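Local coordinates for hemolysin-related protein (Vibrio cholerae serotype O1, PDB 6MLT) that probably helps Vibrio cholerae biofilms adhere to surfaces, as a secreted, calcium-binding matrix protein that joins a beta-propeller to a carbohydrate-binding beta-prism, at residues Gln575-Phe580 and Ser602-Thr607. Numbering follows the deposited sequence.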
ATOM      1  N   GLN A 575      -2.845  -6.493  11.291  1.00 15.34           N
ATOM      2  CA  GLN A 575      -4.264  -6.588  10.986  1.00 16.51           C
ATOM      3  C   GLN A 575      -4.416  -7.217   9.610  1.00 16.06           C
ATOM      4  O   GLN A 575      -3.464  -7.305   8.834  1.00 16.17           O
ATOM      5  CB  GLN A 575      -4.948  -5.213  11.056  1.00 14.79           C
ATOM      6  CG  GLN A 575      -4.449  -4.200  10.042  1.00 14.90           C
ATOM      7  CD  GLN A 575      -5.076  -2.827  10.205  1.00 17.95           C
ATOM      8  OE1 GLN A 575      -5.477  -2.433  11.306  1.00 18.77           O
ATOM      9  NE2 GLN A 575      -5.143  -2.083   9.113  1.00 20.44           N
ATOM     10  N   TYR A 576      -5.636  -7.654   9.318  1.00 14.60           N
ATOM     11  CA  TYR A 576      -5.902  -8.325   8.050  1.00 13.76           C
ATOM     12  C   TYR A 576      -5.736  -7.375   6.870  1.00 16.88           C
ATOM     13  O   TYR A 576      -5.277  -7.782   5.795  1.00 15.94           O
ATOM     14  CB  TYR A 576      -7.312  -8.910   8.085  1.00 13.76           C
ATOM     15  CG  TYR A 576      -7.672  -9.749   6.896  1.00 14.12           C
ATOM     16  CD1 TYR A 576      -8.247  -9.170   5.777  1.00 17.33           C
ATOM     17  CD2 TYR A 576      -7.461 -11.122   6.896  1.00 14.80           C
ATOM     18  CE1 TYR A 576      -8.592  -9.929   4.681  1.00 17.53           C
ATOM     19  CE2 TYR A 576      -7.806 -11.898   5.795  1.00 17.22           C
ATOM     20  CZ  TYR A 576      -8.371 -11.289   4.699  1.00 16.78           C
ATOM     21  OH  TYR A 576      -8.716 -12.031   3.600  1.00 15.41           O
ATOM     22  N   ALA A 577      -6.118  -6.111   7.050  1.00 16.59           N
ATOM     23  CA  ALA A 577      -5.981  -5.084   6.014  1.00 19.75           C
ATOM     24  C   ALA A 577      -4.647  -4.349   6.162  1.00 19.16           C
ATOM     25  O   ALA A 577      -4.574  -3.129   6.306  1.00 20.31           O
ATOM     26  CB  ALA A 577      -7.155  -4.113   6.080  1.00 18.58           C
ATOM     27  N   PHE A 578      -3.572  -5.130   6.105  1.00 18.16           N
ATOM     28  CA  PHE A 578      -2.235  -4.606   6.337  1.00 17.82           C
ATOM     29  C   PHE A 578      -1.684  -3.947   5.077  1.00 17.21           C
ATOM     30  O   PHE A 578      -1.740  -4.527   3.989  1.00 17.77           O
ATOM     31  CB  PHE A 578      -1.294  -5.724   6.783  1.00 17.91           C
ATOM     32  CG  PHE A 578       0.119  -5.268   6.940  1.00 16.74           C
ATOM     33  CD1 PHE A 578       0.512  -4.582   8.073  1.00 18.98           C
ATOM     34  CD2 PHE A 578       1.048  -5.482   5.935  1.00 19.34           C
ATOM     35  CE1 PHE A 578       1.812  -4.144   8.211  1.00 20.47           C
ATOM     36  CE2 PHE A 578       2.350  -5.041   6.069  1.00 21.05           C
ATOM     37  CZ  PHE A 578       2.731  -4.374   7.198  1.00 21.51           C
ATOM     38  N   ASN A 579      -1.122  -2.746   5.233  1.00 17.39           N
ATOM     39  CA  ASN A 579      -0.453  -2.068   4.125  1.00 20.44           C
ATOM     40  C   ASN A 579       0.585  -1.069   4.628  1.00 22.65           C
ATOM     41  O   ASN A 579       0.745   0.011   4.049  1.00 25.88           O
ATOM     42  CB  ASN A 579      -1.475  -1.366   3.222  1.00 23.44           C
ATOM     43  CG  ASN A 579      -2.047  -0.109   3.846  1.00 28.00           C
ATOM     44  OD1 ASN A 579      -2.200  -0.016   5.059  1.00 27.63           O
ATOM     45  ND2 ASN A 579      -2.359   0.874   3.009  1.00 28.49           N
ATOM     46  N   PHE A 580       1.288  -1.423   5.709  1.00 22.57           N
ATOM     47  CA  PHE A 580       2.412  -0.660   6.256  1.00 22.09           C
ATOM     48  C   PHE A 580       2.027   0.669   6.894  1.00 27.42           C
ATOM     49  O   PHE A 580       2.448   0.967   8.020  1.00 29.74           O
ATOM     50  CB  PHE A 580       3.465  -0.362   5.181  1.00 23.72           C
ATOM     51  CG  PHE A 580       4.318  -1.540   4.817  1.00 23.77           C
ATOM     52  CD1 PHE A 580       5.313  -1.985   5.671  1.00 24.86           C
ATOM     53  CD2 PHE A 580       4.135  -2.192   3.612  1.00 23.88           C
ATOM     54  CE1 PHE A 580       6.104  -3.070   5.331  1.00 24.64           C
ATOM     55  CE2 PHE A 580       4.919  -3.275   3.268  1.00 24.03           C
ATOM     56  CZ  PHE A 580       5.904  -3.714   4.128  1.00 25.08           C
ATOM     57  N   SER A 602       1.388  -0.447  -2.082  1.00 20.02           N
ATOM     58  CA  SER A 602       1.072  -1.864  -2.008  1.00 19.08           C
ATOM     59  C   SER A 602      -0.012  -2.083  -0.963  1.00 19.04           C
ATOM     60  O   SER A 602      -0.281  -1.219  -0.126  1.00 16.13           O
ATOM     61  CB  SER A 602       2.306  -2.708  -1.661  1.00 22.43           C
ATOM     62  OG  SER A 602       2.707  -2.480  -0.320  1.00 22.03           O
ATOM     63  N   PHE A 603      -0.625  -3.263  -1.019  1.00 17.26           N
ATOM     64  CA  PHE A 603      -1.653  -3.648  -0.065  1.00 17.17           C
ATOM     65  C   PHE A 603      -1.580  -5.157   0.115  1.00 20.18           C
ATOM     66  O   PHE A 603      -1.626  -5.909  -0.863  1.00 18.21           O
ATOM     67  CB  PHE A 603      -3.041  -3.205  -0.544  1.00 15.99           C
ATOM     68  CG  PHE A 603      -3.984  -2.864   0.574  1.00 15.87           C
ATOM     69  CD1 PHE A 603      -4.636  -3.866   1.273  1.00 15.97           C
ATOM     70  CD2 PHE A 603      -4.211  -1.540   0.936  1.00 17.99           C
ATOM     71  CE1 PHE A 603      -5.495  -3.558   2.305  1.00 18.11           C
ATOM     72  CE2 PHE A 603      -5.074  -1.230   1.971  1.00 21.52           C
ATOM     73  CZ  PHE A 603      -5.715  -2.238   2.657  1.00 19.81           C
ATOM     74  N   ARG A 604      -1.440  -5.579   1.373  1.00 17.59           N
ATOM     75  CA  ARG A 604      -1.202  -6.973   1.746  1.00 16.75           C
ATOM     76  C   ARG A 604       0.080  -7.518   1.115  1.00 16.54           C
ATOM     77  O   ARG A 604       0.168  -8.687   0.747  1.00 17.29           O
ATOM     78  CB  ARG A 604      -2.423  -7.843   1.422  1.00 18.81           C
ATOM     79  CG  ARG A 604      -3.465  -7.824   2.570  1.00 18.51           C
ATOM     80  CD  ARG A 604      -4.756  -8.550   2.210  1.00 19.31           C
ATOM     81  NE  ARG A 604      -5.584  -7.762   1.295  1.00 16.69           N
ATOM     82  CZ  ARG A 604      -6.610  -7.002   1.659  1.00 18.61           C
ATOM     83  NH1 ARG A 604      -6.977  -6.905   2.931  1.00 17.88           N
ATOM     84  NH2 ARG A 604      -7.285  -6.339   0.738  1.00 19.55           N
ATOM     85  N   SER A 605       1.100  -6.666   1.036  1.00 14.66           N
ATOM     86  CA  SER A 605       2.462  -7.077   0.730  1.00 18.91           C
ATOM     87  C   SER A 605       3.352  -6.916   1.959  1.00 17.08           C
ATOM     88  O   SER A 605       3.263  -5.913   2.677  1.00 17.12           O
ATOM     89  CB  SER A 605       3.057  -6.255  -0.417  1.00 21.44           C
ATOM     90  OG  SER A 605       4.432  -6.559  -0.558  1.00 18.00           O
ATOM     91  N   ALA A 606       4.223  -7.898   2.180  1.00 16.26           N
ATOM     92  CA  ALA A 606       5.200  -7.848   3.257  1.00 16.36           C
ATOM     93  C   ALA A 606       6.488  -7.135   2.868  1.00 18.15           C
ATOM     94  O   ALA A 606       7.359  -6.952   3.726  1.00 18.89           O
ATOM     95  CB  ALA A 606       5.537  -9.270   3.725  1.00 17.68           C
ATOM     96  N   THR A 607       6.642  -6.737   1.608  1.00 17.20           N
ATOM     97  CA  THR A 607       7.924  -6.236   1.126  1.00 16.96           C
ATOM     98  C   THR A 607       8.115  -4.778   1.526  1.00 18.19           C
ATOM     99  O   THR A 607       7.305  -3.920   1.168  1.00 20.06           O
ATOM    100  CB  THR A 607       8.015  -6.374  -0.390  1.00 18.37           C
ATOM    101  OG1 THR A 607       7.818  -7.742  -0.760  1.00 20.92           O
ATOM    102  CG2 THR A 607       9.391  -5.896  -0.902  1.00 21.29           C
TER
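With chi1 at 74°, CG of Asn579 lies between its backbone N and carbonyl carbon and starts the amide beside the Phe603 ring, while a bend at chi3 (-75°) in Arg604 turns NE back from an extended course, and NH1 meets Tyr576. The backbone puts Asn579 CB over one face of the Phe603 ring, a CH-pi contact 3.9 Å from the centroid, and ND2 approaches CE2 of that ring at 3.6 Å; the flat phenyl suits this place, giving the short asparagine a broad face for both CB and amide. Arginine suits its place because one planar group serves several carbonyls: NH1 gives a weak bond to Tyr576 O (3.4 Å) in the guanidinium plane, while NE and NH2 go to Gln277 O and Ser224 O, probably easing the cost of burying the charge. Between the backbones, Arg604 N donates to Phe578 O at 2.8 Å. Phe580 turns its polarised ring edge to a carbonyl, CZ lying 3.6 Å from Ala606 O. Both segments are loops following strand 553-559, buried near the centre of the chain in the propeller part. Phe603 packs on strand 224-227, whereas Ser605 and Ala606 rest against strand 478-481, so the loop pair bridges separate propeller sheets.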